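Local atomic coordinates of alkaline phosphatase (Antarctic bacterium, PDB entry 2IUC), a protein that probably hydrolyses phosphate monoesters as an alkaline phosphatase, using two zinc ions and a magnesium ion. Residues 157-162 with 185-190. Residues are numbered along the deposited sequence; the frame is centred on the assembly and turned at random.
Sequences DMTESD and AILKGN. With MG (magnesium ion), chain F.
Thr159 meets Ile186 and Leu187 of the last turn of helix 183-189 and Asn190 just after it, and buries more surface here than any other residue of the two segments. Its methyl CG2 lies 3.7 Å from CG2 of Ile186, the branch methyl rather than the longer CG1 arm. Beside this methyl pair, CD2 of Leu187 reaches over the backbone of residues 158-159, 4.0 Å from CA of Thr159, and also comes within 4.3 Å of SD of Met158. The polar part of the contact belongs to Asn190, the first residue to leave the helical conformation. Its ND2 is 2.8 Å from O of Thr159, but the hydrogen bond is weak because the N-H points well off the acceptor, at an angle of 119°. The same amide nitrogen also donates to a water 3.0 Å away, which in turn donates to O of Met158, so two successive carbonyls of the 157-162 turn are joined to one side chain, one directly and one through solvent.

The threonine rotamer sorts its two branches: with chi1 at 74°, OG1 turns back to hydrogen-bond O of Met156, while CG2, anti to the carbonyl carbon, is left for the apolar contact. Two residues before Thr159, Asp157 binds a magnesium ion through OD2 at 2.5 Å, and its OD1 accepts a hydrogen bond from one of the metal's waters. Glu153 and the carbonyl O of His144 complete this site, which is distinct from the metal cluster around Ser84. Segment 157-162 leads from helix 151-157 towards strand 165-169, with Met158 also packed on Tyr142 and Leu163; Leu187, in turn, rests on Phe192 of strand 192-195, the edge strand of the large sheet in this chain, so the contact packs the loop between helix 151-157 and strand 165-169 against the C-terminal turn of helix 183-189.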
loop_
_atom_site.group_PDB
_atom_site.type_symbol
_atom_site.label_atom_id
_atom_site.label_comp_id
_atom_site.label_asym_id
_atom_site.label_seq_id
_atom_site.Cartn_x
_atom_site.Cartn_y
_atom_site.Cartn_z
ATOM N N ASP A 157 -19.542 -8.197 -29.359
ATOM C CA ASP A 157 -18.382 -9.061 -29.150
ATOM C C ASP A 157 -18.591 -10.260 -28.217
ATOM O O ASP A 157 -17.854 -11.248 -28.291
ATOM C CB ASP A 157 -17.209 -8.275 -28.624
ATOM C CG ASP A 157 -16.549 -7.407 -29.696
ATOM O OD1 ASP A 157 -16.945 -7.503 -30.879
ATOM O OD2 ASP A 157 -15.635 -6.630 -29.384
ATOM N N MET A 158 -19.520 -10.151 -27.295
ATOM C CA MET A 158 -19.760 -11.286 -26.411
ATOM C C MET A 158 -20.287 -12.506 -27.161
ATOM O O MET A 158 -20.047 -13.660 -26.736
ATOM C CB MET A 158 -20.713 -10.943 -25.274
ATOM C CG MET A 158 -20.454 -11.955 -24.041
ATOM S SD MET A 158 -21.831 -11.644 -23.108
ATOM C CE MET A 158 -21.101 -10.445 -21.925
ATOM N N THR A 159 -21.005 -12.242 -28.280
ATOM C CA THR A 159 -21.523 -13.275 -29.139
ATOM C C THR A 159 -20.393 -14.086 -29.732
ATOM O O THR A 159 -20.651 -15.207 -30.151
ATOM C CB THR A 159 -22.481 -12.744 -30.307
ATOM O OG1 THR A 159 -21.693 -12.101 -31.337
ATOM C CG2 THR A 159 -23.487 -11.815 -29.759
ATOM N N GLU A 160 -19.180 -13.551 -29.767
ATOM C CA GLU A 160 -18.020 -14.252 -30.299
ATOM C C GLU A 160 -17.029 -14.801 -29.202
ATOM O O GLU A 160 -15.959 -15.345 -29.523
ATOM C CB GLU A 160 -17.273 -13.331 -31.355
ATOM N N SER A 161 -17.395 -14.698 -27.932
ATOM C CA SER A 161 -16.497 -15.081 -26.817
ATOM C C SER A 161 -16.889 -16.466 -26.314
ATOM O O SER A 161 -18.051 -16.882 -26.512
ATOM C CB SER A 161 -16.680 -14.068 -25.692
ATOM O OG SER A 161 -16.043 -14.498 -24.480
ATOM N N ASP A 162 -15.960 -17.185 -25.659
ATOM C CA ASP A 162 -16.397 -18.446 -24.985
ATOM C C ASP A 162 -16.871 -18.335 -23.526
ATOM O O ASP A 162 -17.110 -19.378 -22.847
ATOM C CB ASP A 162 -15.396 -19.596 -25.152
ATOM C CG ASP A 162 -15.321 -20.101 -26.615
ATOM O OD1 ASP A 162 -16.343 -20.586 -27.177
ATOM O OD2 ASP A 162 -14.229 -19.990 -27.194
ATOM N N ALA A 185 -30.916 -12.677 -28.744
ATOM C CA ALA A 185 -31.353 -13.801 -29.568
ATOM C C ALA A 185 -30.111 -14.597 -30.019
ATOM O O ALA A 185 -30.076 -15.860 -29.959
ATOM C CB ALA A 185 -32.148 -13.276 -30.790
ATOM N N ILE A 186 -29.090 -13.850 -30.460
ATOM C CA ILE A 186 -27.817 -14.409 -30.837
ATOM C C ILE A 186 -27.172 -15.185 -29.652
ATOM O O ILE A 186 -26.740 -16.352 -29.823
ATOM C CB ILE A 186 -26.848 -13.325 -31.301
ATOM C CG1 ILE A 186 -27.519 -12.414 -32.324
ATOM C CG2 ILE A 186 -25.574 -13.962 -31.897
ATOM C CD1 ILE A 186 -26.590 -11.546 -33.099
ATOM N N LEU A 187 -27.134 -14.545 -28.470
ATOM C CA LEU A 187 -26.631 -15.220 -27.255
ATOM C C LEU A 187 -27.418 -16.500 -26.947
ATOM O O LEU A 187 -26.804 -17.519 -26.650
ATOM C CB LEU A 187 -26.584 -14.273 -26.040
ATOM C CG LEU A 187 -25.591 -13.098 -26.108
ATOM C CD1 LEU A 187 -25.825 -12.172 -24.901
ATOM C CD2 LEU A 187 -24.142 -13.558 -26.150
ATOM N N LYS A 188 -28.751 -16.471 -27.069
ATOM C CA LYS A 188 -29.564 -17.686 -26.852
ATOM C C LYS A 188 -29.254 -18.775 -27.878
ATOM O O LYS A 188 -29.198 -19.947 -27.524
ATOM C CB LYS A 188 -31.073 -17.368 -26.770
ATOM C CG LYS A 188 -31.485 -16.666 -25.505
ATOM C CD LYS A 188 -32.855 -15.964 -25.680
ATOM C CE LYS A 188 -33.001 -14.898 -24.632
ATOM N NZ LYS A 188 -34.346 -14.278 -24.596
ATOM N N GLY A 189 -29.002 -18.372 -29.132
ATOM C CA GLY A 189 -28.435 -19.223 -30.184
ATOM C C GLY A 189 -27.098 -19.857 -29.781
ATOM O O GLY A 189 -26.808 -20.980 -30.239
ATOM N N ASN A 190 -26.296 -19.174 -28.922
ATOM C CA ASN A 190 -24.989 -19.697 -28.467
ATOM C C ASN A 190 -25.085 -20.461 -27.157
ATOM O O ASN A 190 -24.082 -20.654 -26.469
ATOM C CB ASN A 190 -23.936 -18.588 -28.273
ATOM C CG ASN A 190 -23.511 -17.934 -29.567
ATOM O OD1 ASN A 190 -23.867 -18.392 -30.665
ATOM N ND2 ASN A 190 -22.733 -16.865 -29.454
HETATM MG MG MG F . -14.607 -6.067 -31.594
HETATM O O HOH W 1 -15.669 -6.688 -33.527
HETATM O O HOH W 2 -21.579 -16.070 -26.770
HETATM O O HOH W 3 -12.836 -5.752 -33.193
HETATM O O HOH W 4 -13.645 -8.371 -31.940
#